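Side-chain contacts in intracellular protein transport protein USO1 (Saccharomyces cerevisiae S288c, PDB 6LSU), which is required for protein transport from the ER to the Golgi complex, acting as a dimeric membrane tether with globular heads on a coiled-coil tail: residues Phe421-Arg424 and Val425-Arg429; Ile560-Ile563 and Ser564-Thr568; Glu620-Thr623 and Ile624-Val628; Gln669-Asp673 and Ser674-Lys678. All blocks are in the same frame, centred on the assembly; numbering follows the deposited sequence.

Interaction 1: residues Phe421-Arg424 and Val425-Arg429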
loop_
_atom_site.group_PDB
_atom_site.type_symbol
_atom_site.label_atom_id
_atom_site.label_comp_id
_atom_site.label_asym_id
_atom_site.label_seq_id
_atom_site.Cartn_x
_atom_site.Cartn_y
_atom_site.Cartn_z
ATOM N N PHE A 421 8.583 -12.468 1.494
ATOM C CA PHE A 421 9.539 -11.509 0.924
ATOM C C PHE A 421 9.026 -10.109 1.218
ATOM O O PHE A 421 9.849 -9.316 1.652
ATOM C CB PHE A 421 9.749 -11.782 -0.566
ATOM C CG PHE A 421 10.739 -10.874 -1.243
ATOM C CD1 PHE A 421 12.092 -10.933 -0.917
ATOM C CD2 PHE A 421 10.313 -9.906 -2.131
ATOM C CE1 PHE A 421 13.013 -10.084 -1.522
ATOM C CE2 PHE A 421 11.216 -9.046 -2.733
ATOM C CZ PHE A 421 12.569 -9.170 -2.472
ATOM N N ASP A 422 7.736 -9.860 1.032
ATOM C CA ASP A 422 7.052 -8.555 1.263
ATOM C C ASP A 422 7.358 -8.014 2.673
ATOM O O ASP A 422 7.767 -6.854 2.752
ATOM C CB ASP A 422 5.559 -8.666 0.949
ATOM C CG ASP A 422 5.263 -8.581 -0.546
ATOM O OD1 ASP A 422 6.231 -8.455 -1.365
ATOM O OD2 ASP A 422 4.071 -8.612 -0.886
ATOM N N THR A 423 7.216 -8.842 3.722
ATOM C CA THR A 423 7.585 -8.468 5.112
ATOM C C THR A 423 9.043 -8.025 5.115
ATOM O O THR A 423 9.351 -6.908 5.541
ATOM C CB THR A 423 7.303 -9.601 6.102
ATOM O OG1 THR A 423 5.907 -9.763 6.329
ATOM C CG2 THR A 423 7.923 -9.410 7.468
ATOM N N ARG A 424 9.944 -8.849 4.609
ATOM C CA ARG A 424 11.398 -8.527 4.528
ATOM C C ARG A 424 11.626 -7.203 3.809
ATOM O O ARG A 424 12.509 -6.427 4.207
ATOM C CB ARG A 424 12.143 -9.675 3.851
ATOM C CG ARG A 424 12.134 -10.940 4.704
ATOM C CD ARG A 424 12.803 -12.101 4.038
ATOM N NE ARG A 424 14.230 -11.874 4.098
ATOM C CZ ARG A 424 15.150 -12.471 3.340
ATOM N NH1 ARG A 424 14.798 -13.373 2.439
ATOM N NH2 ARG A 424 16.423 -12.192 3.526
ATOM N N VAL A 425 10.901 -6.866 2.773
ATOM C CA VAL A 425 11.250 -5.562 2.116
ATOM C C VAL A 425 10.593 -4.422 2.904
ATOM O O VAL A 425 11.244 -3.423 3.100
ATOM C CB VAL A 425 10.980 -5.530 0.607
ATOM C CG1 VAL A 425 10.478 -6.855 0.102
ATOM C CG2 VAL A 425 10.144 -4.377 0.157
ATOM N N ALA A 426 9.435 -4.643 3.500
ATOM C CA ALA A 426 8.791 -3.694 4.426
ATOM C C ALA A 426 9.766 -3.382 5.582
ATOM O O ALA A 426 9.911 -2.146 5.953
ATOM C CB ALA A 426 7.484 -4.298 4.900
ATOM N N CYS A 427 10.397 -4.434 6.153
ATOM C CA CYS A 427 11.428 -4.241 7.216
ATOM C C CYS A 427 12.517 -3.276 6.700
ATOM O O CYS A 427 12.903 -2.328 7.383
ATOM C CB CYS A 427 12.023 -5.575 7.630
ATOM S SG CYS A 427 10.912 -6.487 8.745
ATOM N N SER A 428 12.966 -3.491 5.484
ATOM C CA SER A 428 14.025 -2.679 4.851
ATOM C C SER A 428 13.530 -1.228 4.718
ATOM O O SER A 428 14.243 -0.347 5.033
ATOM C CB SER A 428 14.409 -3.268 3.511
ATOM O OG SER A 428 15.103 -2.345 2.696
ATOM N N ARG A 429 12.314 -1.025 4.270
ATOM C CA ARG A 429 11.724 0.319 4.083
ATOM C C ARG A 429 11.527 1.027 5.442
ATOM O O ARG A 429 11.763 2.248 5.482
ATOM C CB ARG A 429 10.412 0.183 3.320
ATOM C CG ARG A 429 10.612 -0.383 1.923
ATOM C CD ARG A 429 10.787 0.663 0.846
ATOM N NE ARG A 429 9.507 1.341 0.818
ATOM C CZ ARG A 429 8.493 1.055 0.005
ATOM N NH1 ARG A 429 8.621 0.132 -0.940
ATOM N NH2 ARG A 429 7.359 1.733 0.127
#
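Val-425 sits one turn on from Phe-421 in the first turns of helix 421-435, within ARM repeat 7 of the globular head. Its CG1 methyl comes over one face of the Phe-421 ring, 3.9 Å from the ring centroid and 19° off the normal, a CH-pi contact set toward the rim rather than the middle. The closest ring carbon is Phe-421 CE2, 3.7 Å from Val-425 CG1. The methyl's exact place is less sure than the ring's, because the Val-425 side chain is modelled with an eclipsed first torsion. Phe-421 has CG anti to the backbone N (chi1 -179°), which carries the end of the ring toward the following turn and under that methyl. The same two residues also share a backbone bond, Val-425 N to Phe-421 O at 2.9 Å.

Arg-424 and Thr-423 join the next turn mainly through their carbonyls. Thr-423 O takes Cys-427 N at 2.8 Å, and Arg-424 O takes Ser-428 N at a longer 3.2 Å. The Arg-424 chain, bent at chi3 (75°), delivers NH2 to Met-412 O, with a weak bond to Asn-513 OD1. Thr-423 and Cys-427 both lean on Trp-411 of helix 404-414, while Val-425 meets Phe-519 of helix 514-528.

The chemistry divides the work: four backbone carbonyls are each taken by an N-H one turn on, the methyl and ring give one apolar patch, and the buried guanidinium hands NH2 to Met-412 O, a hydrogen bond that probably helps hold this helix against helix 404-414.

Interaction 2: residues Ile560-Ile563 and Ser564-Thr568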
loop_
_atom_site.group_PDB
_atom_site.type_symbol
_atom_site.label_atom_id
_atom_site.label_comp_id
_atom_site.label_asym_id
_atom_site.label_seq_id
_atom_site.Cartn_x
_atom_site.Cartn_y
_atom_site.Cartn_z
ATOM N N ILE A 560 37.215 -3.749 2.277
ATOM C CA ILE A 560 37.173 -3.789 0.797
ATOM C C ILE A 560 37.950 -5.001 0.256
ATOM O O ILE A 560 37.596 -5.484 -0.825
ATOM C CB ILE A 560 37.733 -2.498 0.202
ATOM C CG1 ILE A 560 36.755 -1.344 0.445
ATOM C CG2 ILE A 560 38.034 -2.707 -1.288
ATOM C CD1 ILE A 560 37.038 -0.086 -0.357
ATOM N N GLN A 561 39.012 -5.436 0.911
ATOM C CA GLN A 561 39.807 -6.600 0.436
ATOM C C GLN A 561 39.070 -7.893 0.826
ATOM O O GLN A 561 38.907 -8.767 -0.016
ATOM C CB GLN A 561 41.245 -6.539 0.967
ATOM C CG GLN A 561 42.287 -6.812 -0.115
ATOM C CD GLN A 561 42.232 -5.786 -1.224
ATOM O OE1 GLN A 561 41.850 -6.076 -2.357
ATOM N NE2 GLN A 561 42.605 -4.561 -0.892
ATOM N N THR A 562 38.545 -7.966 2.033
ATOM C CA THR A 562 37.632 -9.064 2.481
ATOM C C THR A 562 36.425 -9.250 1.531
ATOM O O THR A 562 36.042 -10.395 1.230
ATOM C CB THR A 562 37.078 -8.803 3.879
ATOM O OG1 THR A 562 38.096 -8.450 4.817
ATOM C CG2 THR A 562 36.379 -10.031 4.417
ATOM N N ILE A 563 35.790 -8.180 1.101
ATOM C CA ILE A 563 34.622 -8.242 0.163
ATOM C C ILE A 563 35.146 -8.749 -1.195
ATOM O O ILE A 563 34.401 -9.538 -1.858
ATOM C CB ILE A 563 33.934 -6.853 0.054
ATOM C CG1 ILE A 563 33.184 -6.516 1.345
ATOM C CG2 ILE A 563 32.998 -6.746 -1.143
ATOM C CD1 ILE A 563 32.910 -5.042 1.533
ATOM N N SER A 564 36.357 -8.309 -1.603
ATOM C CA SER A 564 37.003 -8.699 -2.895
ATOM C C SER A 564 37.184 -10.220 -2.955
ATOM O O SER A 564 36.722 -10.820 -3.915
ATOM C CB SER A 564 38.294 -7.984 -3.107
ATOM O OG SER A 564 38.081 -6.592 -3.350
ATOM N N GLU A 565 37.779 -10.805 -1.920
ATOM C CA GLU A 565 37.903 -12.270 -1.734
ATOM C C GLU A 565 36.511 -12.901 -1.812
ATOM O O GLU A 565 36.342 -13.844 -2.616
ATOM C CB GLU A 565 38.586 -12.601 -0.401
ATOM C CG GLU A 565 39.883 -13.392 -0.547
ATOM C CD GLU A 565 41.041 -12.830 0.264
ATOM O OE1 GLU A 565 41.451 -11.673 -0.025
ATOM O OE2 GLU A 565 41.501 -13.528 1.207
ATOM N N LEU A 566 35.531 -12.383 -1.056
ATOM C CA LEU A 566 34.133 -12.906 -1.065
ATOM C C LEU A 566 33.566 -12.838 -2.487
ATOM O O LEU A 566 33.004 -13.847 -2.946
ATOM C CB LEU A 566 33.283 -12.114 -0.065
ATOM C CG LEU A 566 33.535 -12.494 1.388
ATOM C CD1 LEU A 566 32.997 -11.435 2.349
ATOM C CD2 LEU A 566 32.984 -13.888 1.684
ATOM N N LEU A 567 33.740 -11.708 -3.168
ATOM C CA LEU A 567 33.284 -11.502 -4.567
ATOM C C LEU A 567 33.826 -12.634 -5.444
ATOM O O LEU A 567 32.990 -13.459 -5.915
ATOM C CB LEU A 567 33.758 -10.135 -5.065
ATOM C CG LEU A 567 33.118 -9.642 -6.348
ATOM C CD1 LEU A 567 33.787 -8.378 -6.847
ATOM C CD2 LEU A 567 33.169 -10.712 -7.405
ATOM N N THR A 568 35.155 -12.681 -5.633
ATOM C CA THR A 568 35.841 -13.601 -6.586
ATOM C C THR A 568 35.379 -15.016 -6.271
ATOM O O THR A 568 34.861 -15.635 -7.198
ATOM C CB THR A 568 37.367 -13.511 -6.508
ATOM O OG1 THR A 568 37.838 -13.692 -5.167
ATOM C CG2 THR A 568 37.874 -12.187 -7.021
#
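Ser-564 folds its hydroxyl back onto Ile-560 O, the carbonyl one turn earlier: a serine side-chain-to-backbone bond inside helix 559-568, in ARM repeat 9. OG donates to that oxygen at 2.8 Å, only 17° out of the carbonyl plane. Ser-564 N reaches the same Ile-560 O at 3.2 Å from above the plane, giving the oxygen two donors from one residue. With OG anti to the carbonyl carbon (chi1 -69°), the hydroxyl lies beside its own backbone N, where both can face Ile-560.

This is the packed side. Ser-564 is buried against Phe-600 and Val-606, and Ile-563 turns to Leu-586 and Trp-589 of helix 577-590. An alanine here has no OG, so Ile-560 O would probably keep just the oblique backbone donor and a small gap would be left beside Phe-600.

Leu-566 packs too, its CD1 methyl lying 4.2 Å from Thr-562 CG2. Around the helix at Glu-565 the contact is looser: this residue is partly exposed, and its carboxylate end, with OE1 3.9 Å from Gln-561 O, merely passes by. At the close of the segment, Thr-568 OG1 donates to Glu-565 O at 3.0 Å.

Interaction 3: residues Glu620-Thr623 and Ile624-Val628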
loop_
_atom_site.group_PDB
_atom_site.type_symbol
_atom_site.label_atom_id
_atom_site.label_comp_id
_atom_site.label_asym_id
_atom_site.label_seq_id
_atom_site.Cartn_x
_atom_site.Cartn_y
_atom_site.Cartn_z
ATOM N N GLU A 620 27.792 -16.924 -21.942
ATOM C CA GLU A 620 27.646 -17.711 -20.682
ATOM C C GLU A 620 27.101 -16.840 -19.539
ATOM O O GLU A 620 26.026 -17.208 -19.003
ATOM C CB GLU A 620 28.909 -18.482 -20.284
ATOM C CG GLU A 620 28.690 -19.993 -20.394
ATOM C CD GLU A 620 29.157 -20.835 -19.221
ATOM O OE1 GLU A 620 29.432 -22.035 -19.435
ATOM O OE2 GLU A 620 29.226 -20.296 -18.100
ATOM N N ASP A 621 27.766 -15.746 -19.160
ATOM C CA ASP A 621 27.329 -14.936 -17.987
ATOM C C ASP A 621 27.475 -13.454 -18.286
ATOM O O ASP A 621 28.308 -12.831 -17.623
ATOM C CB ASP A 621 28.171 -15.237 -16.746
ATOM C CG ASP A 621 27.656 -16.380 -15.897
ATOM O OD1 ASP A 621 26.429 -16.442 -15.697
ATOM O OD2 ASP A 621 28.500 -17.178 -15.418
ATOM N N VAL A 622 26.695 -12.915 -19.218
ATOM C CA VAL A 622 26.985 -11.572 -19.801
ATOM C C VAL A 622 26.834 -10.481 -18.729
ATOM O O VAL A 622 27.520 -9.384 -18.853
ATOM C CB VAL A 622 26.119 -11.303 -21.042
ATOM C CG1 VAL A 622 24.695 -11.797 -20.859
ATOM C CG2 VAL A 622 26.150 -9.836 -21.426
ATOM N N THR A 623 25.994 -10.734 -17.711
ATOM C CA THR A 623 25.712 -9.748 -16.639
ATOM C C THR A 623 26.922 -9.671 -15.696
ATOM O O THR A 623 27.545 -8.577 -15.633
ATOM C CB THR A 623 24.395 -10.055 -15.922
ATOM O OG1 THR A 623 23.473 -10.595 -16.863
ATOM C CG2 THR A 623 23.787 -8.809 -15.329
ATOM N N ILE A 624 27.276 -10.767 -15.019
ATOM C CA ILE A 624 28.536 -10.815 -14.230
ATOM C C ILE A 624 29.709 -10.287 -15.070
ATOM O O ILE A 624 30.475 -9.418 -14.600
ATOM C CB ILE A 624 28.871 -12.222 -13.746
ATOM C CG1 ILE A 624 27.714 -12.911 -13.023
ATOM C CG2 ILE A 624 30.101 -12.114 -12.880
ATOM C CD1 ILE A 624 27.217 -12.149 -11.828
ATOM N N LYS A 625 29.853 -10.794 -16.291
ATOM C CA LYS A 625 31.017 -10.434 -17.121
ATOM C C LYS A 625 31.048 -8.908 -17.231
ATOM O O LYS A 625 32.140 -8.339 -16.993
ATOM C CB LYS A 625 30.979 -11.261 -18.409
ATOM C CG LYS A 625 31.514 -10.621 -19.679
ATOM C CD LYS A 625 31.388 -11.578 -20.840
ATOM C CE LYS A 625 31.116 -10.895 -22.166
ATOM N NZ LYS A 625 30.727 -11.892 -23.199
ATOM N N CYS A 626 29.922 -8.248 -17.514
ATOM C CA CYS A 626 29.916 -6.760 -17.678
ATOM C C CYS A 626 30.149 -6.075 -16.307
ATOM O O CYS A 626 30.815 -5.005 -16.250
ATOM C CB CYS A 626 28.631 -6.273 -18.343
ATOM S SG CYS A 626 28.302 -6.968 -20.005
ATOM N N LEU A 627 29.654 -6.662 -15.204
ATOM C CA LEU A 627 29.766 -6.028 -13.865
ATOM C C LEU A 627 31.211 -6.085 -13.391
ATOM O O LEU A 627 31.723 -4.998 -12.889
ATOM C CB LEU A 627 28.813 -6.695 -12.867
ATOM C CG LEU A 627 27.363 -6.221 -12.970
ATOM C CD1 LEU A 627 26.496 -6.910 -11.914
ATOM C CD2 LEU A 627 27.303 -4.707 -12.841
ATOM N N VAL A 628 31.845 -7.263 -13.533
ATOM C CA VAL A 628 33.315 -7.425 -13.345
ATOM C C VAL A 628 34.029 -6.382 -14.209
ATOM O O VAL A 628 34.902 -5.737 -13.708
ATOM C CB VAL A 628 33.843 -8.834 -13.663
ATOM C CG1 VAL A 628 35.365 -8.831 -13.608
ATOM C CG2 VAL A 628 33.310 -9.871 -12.691
#
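Lys-625 N donates to Asp-621 O across 2.9 Å with an N-H...O angle of 163°. This is the first regular bond of the turn, and it makes Asp-621 the N-cap residue, although the Asp-621 carboxylate itself caps nothing. Farther along, Leu-627 N reaches Thr-623 O at 2.9 Å, less straight at the hydrogen (149°), and the Leu-627 side chain stays alongside the peptide it is bonded to, with CG 3.6 Å from Thr-623 O. A bond from Cys-626 N to Val-622 O probably lies between these two, though the position of that oxygen is doubtful.

These backbone links open helix 622-637, part of ARM repeat 10 in the superhelical stack of helices typical of armadillo proteins.

Apolar contacts follow the same spacing. Val-622 turns CG2 anti to the backbone N, which points this methyl toward Cys-626 one turn on. The modelled separation from Cys-626 SG is 3.9 Å, but the place of the sulphur is itself doubtful, so the touch is best read as approximate. Across the start of the helix, Asp-621 CB and Ile-624 CB come within 4.3 Å. Beyond the segments, Ile-624 is lodged against Pro-579 and Leu-583, Leu-627 against Leu-583 and Ile-587, and Cys-626 against Phe-670.

Charged groups do little between the two segments. The long Lys-625 chain runs back beside the start of the helix, where NZ makes a weak hydrogen bond to Gln-618 O.

Interaction 4: residues Gln669-Asp673 and Ser674-Lys678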
loop_
_atom_site.group_PDB
_atom_site.type_symbol
_atom_site.label_atom_id
_atom_site.label_comp_id
_atom_site.label_asym_id
_atom_site.label_seq_id
_atom_site.Cartn_x
_atom_site.Cartn_y
_atom_site.Cartn_z
ATOM N N GLN A 669 26.571 -3.122 -23.502
ATOM C CA GLN A 669 25.824 -4.396 -23.612
ATOM C C GLN A 669 25.068 -4.621 -22.308
ATOM O O GLN A 669 24.021 -5.336 -22.344
ATOM C CB GLN A 669 26.706 -5.610 -23.913
ATOM C CG GLN A 669 25.879 -6.893 -23.978
ATOM C CD GLN A 669 26.576 -8.102 -24.553
ATOM O OE1 GLN A 669 27.605 -8.552 -24.041
ATOM N NE2 GLN A 669 25.977 -8.668 -25.599
ATOM N N PHE A 670 25.581 -4.067 -21.203
ATOM C CA PHE A 670 25.006 -4.214 -19.839
ATOM C C PHE A 670 23.660 -3.480 -19.754
ATOM O O PHE A 670 22.699 -4.055 -19.200
ATOM C CB PHE A 670 25.978 -3.677 -18.783
ATOM C CG PHE A 670 25.437 -3.685 -17.375
ATOM C CD1 PHE A 670 25.271 -4.877 -16.684
ATOM C CD2 PHE A 670 25.024 -2.506 -16.777
ATOM C CE1 PHE A 670 24.766 -4.882 -15.394
ATOM C CE2 PHE A 670 24.504 -2.519 -15.493
ATOM C CZ PHE A 670 24.398 -3.701 -14.794
ATOM N N LYS A 671 23.625 -2.244 -20.260
ATOM C CA LYS A 671 22.401 -1.409 -20.354
ATOM C C LYS A 671 21.358 -2.153 -21.200
ATOM O O LYS A 671 20.227 -2.287 -20.715
ATOM C CB LYS A 671 22.728 -0.009 -20.904
ATOM C CG LYS A 671 21.719 1.088 -20.565
ATOM C CD LYS A 671 20.345 0.553 -20.117
ATOM C CE LYS A 671 19.255 1.593 -19.926
ATOM N NZ LYS A 671 19.381 2.319 -18.638
ATOM N N LYS A 672 21.711 -2.672 -22.383
ATOM C CA LYS A 672 20.702 -3.094 -23.403
ATOM C C LYS A 672 20.399 -4.600 -23.389
ATOM O O LYS A 672 19.308 -4.937 -23.807
ATOM C CB LYS A 672 21.118 -2.705 -24.825
ATOM C CG LYS A 672 21.789 -1.346 -24.996
ATOM C CD LYS A 672 20.941 -0.121 -24.666
ATOM C CE LYS A 672 19.605 -0.039 -25.387
ATOM N NZ LYS A 672 18.460 -0.300 -24.480
ATOM N N ASP A 673 21.293 -5.488 -22.965
ATOM C CA ASP A 673 21.145 -6.941 -23.280
ATOM C C ASP A 673 21.389 -7.835 -22.047
ATOM O O ASP A 673 21.580 -9.051 -22.235
ATOM C CB ASP A 673 22.052 -7.328 -24.459
ATOM C CG ASP A 673 21.674 -8.623 -25.166
ATOM O OD1 ASP A 673 20.565 -9.150 -24.903
ATOM O OD2 ASP A 673 22.496 -9.097 -25.979
ATOM N N SER A 674 21.331 -7.296 -20.824
ATOM C CA SER A 674 21.553 -8.071 -19.568
ATOM C C SER A 674 20.298 -8.074 -18.693
ATOM O O SER A 674 19.287 -7.461 -19.077
ATOM C CB SER A 674 22.718 -7.516 -18.797
ATOM O OG SER A 674 22.437 -6.190 -18.381
ATOM N N TYR A 675 20.382 -8.720 -17.527
ATOM C CA TYR A 675 19.368 -8.626 -16.443
ATOM C C TYR A 675 19.035 -7.162 -16.150
ATOM O O TYR A 675 17.855 -6.807 -15.967
ATOM C CB TYR A 675 19.864 -9.273 -15.164
ATOM C CG TYR A 675 19.671 -10.762 -15.146
ATOM C CD1 TYR A 675 20.415 -11.599 -15.952
ATOM C CD2 TYR A 675 18.736 -11.341 -14.313
ATOM C CE1 TYR A 675 20.233 -12.975 -15.931
ATOM C CE2 TYR A 675 18.548 -12.713 -14.275
ATOM C CZ TYR A 675 19.289 -13.540 -15.099
ATOM O OH TYR A 675 19.127 -14.893 -15.057
ATOM N N PHE A 676 20.037 -6.299 -16.128
ATOM C CA PHE A 676 19.795 -4.872 -15.826
ATOM C C PHE A 676 18.757 -4.329 -16.797
ATOM O O PHE A 676 17.867 -3.548 -16.380
ATOM C CB PHE A 676 21.067 -4.052 -15.929
ATOM C CG PHE A 676 20.920 -2.614 -15.519
ATOM C CD1 PHE A 676 21.020 -2.246 -14.179
ATOM C CD2 PHE A 676 20.732 -1.623 -16.470
ATOM C CE1 PHE A 676 20.905 -0.910 -13.795
ATOM C CE2 PHE A 676 20.674 -0.284 -16.087
ATOM C CZ PHE A 676 20.721 0.074 -14.751
ATOM N N SER A 677 18.857 -4.715 -18.060
ATOM C CA SER A 677 18.027 -4.141 -19.149
ATOM C C SER A 677 16.538 -4.303 -18.806
ATOM O O SER A 677 15.758 -3.361 -19.092
ATOM C CB SER A 677 18.368 -4.760 -20.476
ATOM O OG SER A 677 17.936 -6.109 -20.516
ATOM N N LYS A 678 16.135 -5.436 -18.222
ATOM C CA LYS A 678 14.696 -5.639 -17.949
ATOM C C LYS A 678 14.448 -5.530 -16.447
ATOM O O LYS A 678 14.241 -6.548 -15.793
ATOM C CB LYS A 678 14.148 -6.880 -18.664
ATOM C CG LYS A 678 13.329 -6.583 -19.934
ATOM C CD LYS A 678 12.801 -5.140 -20.103
ATOM C CE LYS A 678 11.794 -4.697 -19.052
ATOM N NZ LYS A 678 11.833 -3.230 -18.834
#
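Phe-670 and Phe-676 form an offset aromatic pair where helix 660-673 gives way to the loop leading to helix 703-711. The ring planes lie at 27° with centroids 4.8 Å apart, slid so far that they barely overlap. Phe-676 brings its CB over one Phe-670 face, a CH-pi contact 3.9 Å from the centroid and 24° off the normal, while Phe-670 CE2 in turn lies over a face of the Phe-676 ring, 3.6 Å from its CG. Both side chains have CG anti to the backbone N (chi1 175° for Phe-670). Phe-709 meets both rings edge-to-face, and Phe-670 also packs on Leu-627 and Met-630 of helix 622-637. With an alanine here the ring is gone, and the Phe-676 ring would probably lose the cover on one face, with a gap opening toward Leu-627 and Met-630.

Across the helix end, the hydrogen bonds centre on Ser-674. Its OG donates back to Phe-670 O, though the modelled separation is doubtfully short, and accepts a weak bond from Phe-676 N at 3.3 Å, in the manner of an ST turn. Ser-677 N closes the loop's next turn onto Ser-674 O.

The remaining contacts are glancing. Ser-677 CA approaches Lys-671 O at 3.3 Å as a CA-H...O contact. Lys-671 bends at chi2 and chi4 to place NZ near the plane of the Phe-676 ring, at its edge, 3.9 Å from CE2.

How the interactions relate
Taken from the N terminus, the four contacts follow in series; none nests in or crosses another, and each spans an unbroken piece of chain, closing just helical turns or, in interaction 4, the bend out of a helix. Interaction 1, in ARM repeat 7, stands apart, its centre 26 to 28 Å from the centres of the rest. Interactions 2 and 3, in ARM repeats 9 and 10, have centres 17 Å apart and both pack on helix 577-590, meeting at Leu-583. Interactions 3 and 4 touch directly: Leu-627 CD2 lies 3.6 Å from Phe-670 CE1, and Thr-623 meets Ser-674 and Tyr-675, joining helix 622-637 to helix 660-673 and its following loop.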